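PDB 3UXF: fimbrial subunit type 1 from Actinomyces oris, which forms the shaft of the type 1 fimbriae on the bacterial surface as their major, cell-wall-anchored pilin subunit. Local coordinates for residues Arg232-Gly246 / Glu293-Asp305. Numbering follows the deposited sequence.
Sequences RIKKEALTPVVKIVG and ETKLQVTLNAKFD
Lys234 and Asp305 form a salt bridge beyond the end of the paired antiparallel strands, NZ of Lys234 lying 2.5 Å from OD1 of Asp305, so short that the exact value is doubtful. The lysine chain runs past the backbone of Phe304, and a bend at its last torsion (chi4 -66°) turns the ammonium to the carboxylate. Lys234 N donates to Lys303 O at 2.9 Å.

Where the 232-246 segment leaves its type I turn and kinks at Thr239, Asn301 takes over the pairing. Its backbone N bonds Leu238 O, while ND2 donates to Thr239 OG1 at 2.9 Å, the hydroxyl oxygen lying 31° out of the amide plane; weaker bonds go to Leu238 O and Thr239 O. Asparagine suits this place because its short amide offers N-H groups to a backbone not yet settled into strand 241-245. A water joins Ala237 O, Thr239 OG1 and Lys303 NZ.

From Val241 to Val245 the pairing is regular: Val241 with Thr299, Lys243 with Gln297 and Val245 with Lys295 are hydrogen-bonded pairs, each joined by two backbone bonds. On their face Lys243 and Gln297 run side by side, polar ends linked through a water, and Lys243 NZ also pairs with Glu249. Val245 CG1 packs on Gln297 CB at 3.8 Å.

The other face is apolar. Leu296 CD1 lies 3.8 Å from Val242 CG1 and 4.1 Å from Ile244 CG1, one methyl bridging two beta-branched neighbours whose stiff side chains suit an extended strand. Pro240 CB meets Leu300 CD2. Past strand 295-302, Ile233 CG1 approaches Phe304 CE1 at 3.7 Å.

Strand 295-302 is central in a five-stranded antiparallel sheet, between 201-208 and 241-245. Leu296 and Leu238 touch strand 224-229 of the facing sheet, and Val242 and Pro240 touch 258-264, as expected in a beta sandwich.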
loop_
_atom_site.group_PDB
_atom_site.type_symbol
_atom_site.label_atom_id
_atom_site.label_comp_id
_atom_site.label_asym_id
_atom_site.label_seq_id
_atom_site.Cartn_x
_atom_site.Cartn_y
_atom_site.Cartn_z
ATOM N N ARG A 232 14.352 -13.132 -0.730
ATOM C CA ARG A 232 14.880 -13.461 0.594
ATOM C C ARG A 232 13.838 -13.982 1.608
ATOM O O ARG A 232 14.209 -14.542 2.626
ATOM C CB ARG A 232 15.632 -12.269 1.187
ATOM C CG ARG A 232 16.879 -11.906 0.455
ATOM C CD ARG A 232 17.412 -10.536 0.898
ATOM N NE ARG A 232 16.581 -9.462 0.316
ATOM C CZ ARG A 232 16.912 -8.165 0.320
ATOM N NH1 ARG A 232 18.047 -7.762 0.884
ATOM N NH2 ARG A 232 16.080 -7.242 -0.217
ATOM N N ILE A 233 12.532 -13.816 1.318
ATOM C CA ILE A 233 11.467 -14.295 2.188
ATOM C C ILE A 233 11.194 -15.773 1.894
ATOM O O ILE A 233 11.231 -16.185 0.741
ATOM C CB ILE A 233 10.196 -13.455 1.919
ATOM C CG1 ILE A 233 10.495 -12.030 2.399
ATOM C CG2 ILE A 233 8.997 -14.045 2.646
ATOM C CD1 ILE A 233 9.454 -10.964 1.918
ATOM N N LYS A 234 10.929 -16.543 2.940
ATOM C CA LYS A 234 10.570 -17.956 2.783
ATOM C C LYS A 234 9.120 -18.039 2.299
ATOM O O LYS A 234 8.176 -17.923 3.078
ATOM C CB LYS A 234 10.757 -18.713 4.100
ATOM C CG LYS A 234 12.194 -18.814 4.567
ATOM C CD LYS A 234 12.257 -19.742 5.782
ATOM C CE LYS A 234 13.682 -19.829 6.325
ATOM N NZ LYS A 234 14.549 -20.482 5.324
ATOM N N LYS A 235 8.930 -18.261 1.007
ATOM C CA LYS A 235 7.552 -18.228 0.510
ATOM C C LYS A 235 6.697 -19.395 0.967
ATOM O O LYS A 235 5.471 -19.320 0.969
ATOM C CB LYS A 235 7.546 -18.090 -1.004
ATOM C CG LYS A 235 7.856 -19.393 -1.735
ATOM C CD LYS A 235 7.830 -19.140 -3.215
ATOM C CE LYS A 235 7.532 -20.379 -4.056
ATOM N NZ LYS A 235 8.720 -21.274 -4.071
ATOM N N GLU A 236 7.347 -20.462 1.441
ATOM C CA GLU A 236 6.648 -21.636 1.952
ATOM C C GLU A 236 6.234 -21.495 3.415
ATOM O O GLU A 236 5.656 -22.393 3.991
ATOM C CB GLU A 236 7.524 -22.903 1.771
ATOM C CG GLU A 236 8.655 -23.098 2.821
ATOM C CD GLU A 236 9.862 -22.197 2.636
ATOM O OE1 GLU A 236 9.932 -21.470 1.627
ATOM O OE2 GLU A 236 10.772 -22.318 3.485
ATOM N N ALA A 237 6.504 -20.341 4.041
ATOM C CA ALA A 237 6.207 -20.200 5.461
ATOM C C ALA A 237 5.625 -18.848 5.790
ATOM O O ALA A 237 6.134 -18.135 6.661
ATOM C CB ALA A 237 7.465 -20.441 6.312
ATOM N N LEU A 238 4.530 -18.527 5.116
ATOM C CA LEU A 238 3.894 -17.208 5.273
ATOM C C LEU A 238 2.793 -17.180 6.341
ATOM O O LEU A 238 2.311 -16.087 6.711
ATOM C CB LEU A 238 3.327 -16.790 3.908
ATOM C CG LEU A 238 4.371 -16.430 2.849
ATOM C CD1 LEU A 238 3.664 -16.378 1.465
ATOM C CD2 LEU A 238 5.142 -15.141 3.165
ATOM N N THR A 239 2.357 -18.353 6.818
ATOM C CA THR A 239 1.231 -18.501 7.763
ATOM C C THR A 239 0.175 -17.396 7.679
ATOM O O THR A 239 -0.036 -16.678 8.649
ATOM C CB THR A 239 1.679 -18.664 9.227
ATOM O OG1 THR A 239 2.562 -17.604 9.612
ATOM C CG2 THR A 239 2.435 -19.982 9.380
ATOM N N PRO A 240 -0.484 -17.280 6.528
ATOM C CA PRO A 240 -1.406 -16.158 6.318
ATOM C C PRO A 240 -2.614 -16.185 7.266
ATOM O O PRO A 240 -3.087 -17.279 7.645
ATOM C CB PRO A 240 -1.910 -16.361 4.889
ATOM C CG PRO A 240 -1.566 -17.798 4.548
ATOM C CD PRO A 240 -0.387 -18.170 5.349
ATOM N N VAL A 241 -3.122 -14.979 7.565
ATOM C CA VAL A 241 -4.385 -14.792 8.253
ATOM C C VAL A 241 -5.174 -13.840 7.365
ATOM O O VAL A 241 -4.630 -12.824 6.916
ATOM C CB VAL A 241 -4.194 -14.178 9.641
ATOM C CG1 VAL A 241 -5.551 -13.923 10.271
ATOM C CG2 VAL A 241 -3.419 -15.142 10.504
ATOM N N VAL A 242 -6.422 -14.192 7.069
ATOM C CA VAL A 242 -7.270 -13.396 6.188
ATOM C C VAL A 242 -8.540 -13.029 6.933
ATOM O O VAL A 242 -9.195 -13.890 7.505
ATOM C CB VAL A 242 -7.661 -14.157 4.906
ATOM C CG1 VAL A 242 -8.480 -13.254 3.971
ATOM C CG2 VAL A 242 -6.371 -14.653 4.201
ATOM N N LYS A 243 -8.863 -11.751 6.919
ATOM C CA LYS A 243 -10.051 -11.243 7.615
ATOM C C LYS A 243 -10.853 -10.323 6.730
ATOM O O LYS A 243 -10.334 -9.721 5.789
ATOM C CB LYS A 243 -9.643 -10.421 8.837
ATOM C CG LYS A 243 -8.792 -11.217 9.875
ATOM C CD LYS A 243 -8.515 -10.335 11.071
ATOM C CE LYS A 243 -7.800 -11.125 12.135
ATOM N NZ LYS A 243 -7.646 -10.271 13.360
ATOM N N ILE A 244 -12.117 -10.147 7.085
ATOM C CA ILE A 244 -12.864 -9.014 6.557
ATOM C C ILE A 244 -12.940 -8.040 7.719
ATOM O O ILE A 244 -13.427 -8.408 8.785
ATOM C CB ILE A 244 -14.262 -9.438 6.105
ATOM C CG1 ILE A 244 -14.183 -10.463 4.973
ATOM C CG2 ILE A 244 -15.064 -8.188 5.619
ATOM C CD1 ILE A 244 -15.571 -10.985 4.513
ATOM N N VAL A 245 -12.427 -6.822 7.526
ATOM C CA VAL A 245 -12.363 -5.814 8.592
ATOM C C VAL A 245 -13.324 -4.687 8.312
ATOM O O VAL A 245 -13.862 -4.592 7.231
ATOM C CB VAL A 245 -10.938 -5.254 8.817
ATOM C CG1 VAL A 245 -9.982 -6.415 9.209
ATOM C CG2 VAL A 245 -10.395 -4.536 7.597
ATOM N N GLY A 246 -13.504 -3.830 9.308
ATOM C CA GLY A 246 -14.496 -2.768 9.202
ATOM C C GLY A 246 -15.283 -2.810 10.489
ATOM O O GLY A 246 -14.688 -3.019 11.557
ATOM N N GLU A 293 -15.425 1.095 3.879
ATOM C CA GLU A 293 -14.317 0.709 4.744
ATOM C C GLU A 293 -14.391 -0.751 5.199
ATOM O O GLU A 293 -13.585 -1.197 6.023
ATOM C CB GLU A 293 -14.167 1.669 5.928
ATOM C CG GLU A 293 -13.865 3.115 5.494
ATOM C CD GLU A 293 -12.667 3.232 4.542
ATOM O OE1 GLU A 293 -11.531 2.912 4.956
ATOM O OE2 GLU A 293 -12.855 3.642 3.373
ATOM N N THR A 294 -15.334 -1.498 4.632
ATOM C CA THR A 294 -15.391 -2.948 4.806
ATOM C C THR A 294 -14.405 -3.515 3.803
ATOM O O THR A 294 -14.619 -3.380 2.599
ATOM C CB THR A 294 -16.783 -3.435 4.463
ATOM O OG1 THR A 294 -17.718 -2.763 5.331
ATOM C CG2 THR A 294 -16.898 -4.937 4.639
ATOM N N LYS A 295 -13.307 -4.110 4.282
ATOM C CA LYS A 295 -12.160 -4.408 3.398
ATOM C C LYS A 295 -11.637 -5.795 3.681
ATOM O O LYS A 295 -11.882 -6.353 4.766
ATOM C CB LYS A 295 -11.046 -3.407 3.651
ATOM C CG LYS A 295 -11.426 -2.012 3.111
ATOM C CD LYS A 295 -10.282 -1.063 3.254
ATOM C CE LYS A 295 -10.657 0.308 2.711
ATOM N NZ LYS A 295 -9.873 0.679 1.504
ATOM N N LEU A 296 -10.907 -6.371 2.730
ATOM C CA LEU A 296 -10.174 -7.616 3.046
ATOM C C LEU A 296 -8.829 -7.243 3.659
ATOM O O LEU A 296 -8.176 -6.308 3.234
ATOM C CB LEU A 296 -9.961 -8.506 1.804
ATOM C CG LEU A 296 -9.688 -9.993 2.145
ATOM C CD1 LEU A 296 -10.909 -10.748 2.580
ATOM C CD2 LEU A 296 -9.016 -10.705 0.975
ATOM N N GLN A 297 -8.420 -7.982 4.687
ATOM C CA GLN A 297 -7.130 -7.745 5.290
ATOM C C GLN A 297 -6.360 -9.073 5.289
ATOM O O GLN A 297 -6.789 -10.086 5.867
ATOM C CB GLN A 297 -7.269 -7.248 6.738
ATOM C CG GLN A 297 -5.967 -6.943 7.391
ATOM C CD GLN A 297 -6.118 -6.840 8.901
ATOM O OE1 GLN A 297 -6.182 -7.866 9.613
ATOM N NE2 GLN A 297 -6.221 -5.617 9.394
ATOM N N VAL A 298 -5.216 -9.053 4.621
ATOM C CA VAL A 298 -4.351 -10.224 4.540
ATOM C C VAL A 298 -3.091 -9.950 5.369
ATOM O O VAL A 298 -2.375 -8.995 5.111
ATOM C CB VAL A 298 -3.973 -10.508 3.065
ATOM C CG1 VAL A 298 -2.861 -11.560 2.974
ATOM C CG2 VAL A 298 -5.180 -10.975 2.269
ATOM N N THR A 299 -2.769 -10.856 6.285
ATOM C CA THR A 299 -1.527 -10.731 7.066
ATOM C C THR A 299 -0.608 -11.830 6.570
ATOM O O THR A 299 -1.048 -12.998 6.511
ATOM C CB THR A 299 -1.798 -10.913 8.568
ATOM O OG1 THR A 299 -2.721 -9.910 9.008
ATOM C CG2 THR A 299 -0.489 -10.779 9.359
ATOM N N LEU A 300 0.608 -11.442 6.174
ATOM C CA LEU A 300 1.646 -12.396 5.759
ATOM C C LEU A 300 2.750 -12.310 6.772
ATOM O O LEU A 300 3.192 -11.205 7.128
ATOM C CB LEU A 300 2.154 -12.080 4.353
ATOM C CG LEU A 300 1.098 -12.178 3.236
ATOM C CD1 LEU A 300 1.757 -11.840 1.863
ATOM C CD2 LEU A 300 0.421 -13.556 3.239
ATOM N N ASN A 301 3.224 -13.463 7.243
ATOM C CA ASN A 301 4.269 -13.469 8.262
ATOM C C ASN A 301 5.574 -13.872 7.593
ATOM O O ASN A 301 5.826 -15.070 7.369
ATOM C CB ASN A 301 3.853 -14.438 9.355
ATOM C CG ASN A 301 2.541 -14.027 10.011
ATOM O OD1 ASN A 301 2.446 -12.992 10.729
ATOM N ND2 ASN A 301 1.522 -14.861 9.823
ATOM N N ALA A 302 6.399 -12.883 7.257
ATOM C CA ALA A 302 7.591 -13.111 6.470
ATOM C C ALA A 302 8.712 -13.633 7.351
ATOM O O ALA A 302 9.005 -13.072 8.396
ATOM C CB ALA A 302 8.023 -11.826 5.797
ATOM N N LYS A 303 9.337 -14.720 6.914
ATOM C CA LYS A 303 10.403 -15.346 7.677
ATOM C C LYS A 303 11.635 -15.428 6.820
ATOM O O LYS A 303 11.538 -15.483 5.581
ATOM C CB LYS A 303 9.982 -16.777 7.988
ATOM C CG LYS A 303 8.710 -16.924 8.828
ATOM C CD LYS A 303 8.923 -16.569 10.254
ATOM C CE LYS A 303 7.767 -17.086 11.137
ATOM N NZ LYS A 303 6.444 -16.345 11.058
ATOM N N PHE A 304 12.799 -15.486 7.470
ATOM C CA PHE A 304 14.082 -15.456 6.786
ATOM C C PHE A 304 15.005 -16.527 7.356
ATOM O O PHE A 304 14.853 -16.931 8.492
ATOM C CB PHE A 304 14.779 -14.099 7.023
ATOM C CG PHE A 304 13.913 -12.911 6.625
ATOM C CD1 PHE A 304 13.882 -12.479 5.322
ATOM C CD2 PHE A 304 13.163 -12.265 7.597
ATOM C CE1 PHE A 304 13.057 -11.389 4.951
ATOM C CE2 PHE A 304 12.350 -11.171 7.235
ATOM C CZ PHE A 304 12.307 -10.752 5.922
ATOM N N ASP A 305 16.012 -16.909 6.581
ATOM C CA ASP A 305 17.150 -17.572 7.220
ATOM C C ASP A 305 17.809 -16.529 8.111
ATOM O O ASP A 305 17.914 -15.352 7.716
ATOM C CB ASP A 305 18.152 -18.029 6.171
ATOM C CG ASP A 305 17.625 -19.171 5.333
ATOM O OD1 ASP A 305 16.910 -20.043 5.897
ATOM O OD2 ASP A 305 17.924 -19.195 4.118
HETATM O O HOH W 1 16.256 -15.692 3.897
HETATM O O HOH W 2 7.863 -16.266 5.182
HETATM O O HOH W 3 15.506 -18.460 2.678
HETATM O O HOH W 4 5.233 -17.880 9.235
HETATM O O HOH W 5 -5.759 -8.326 12.202
#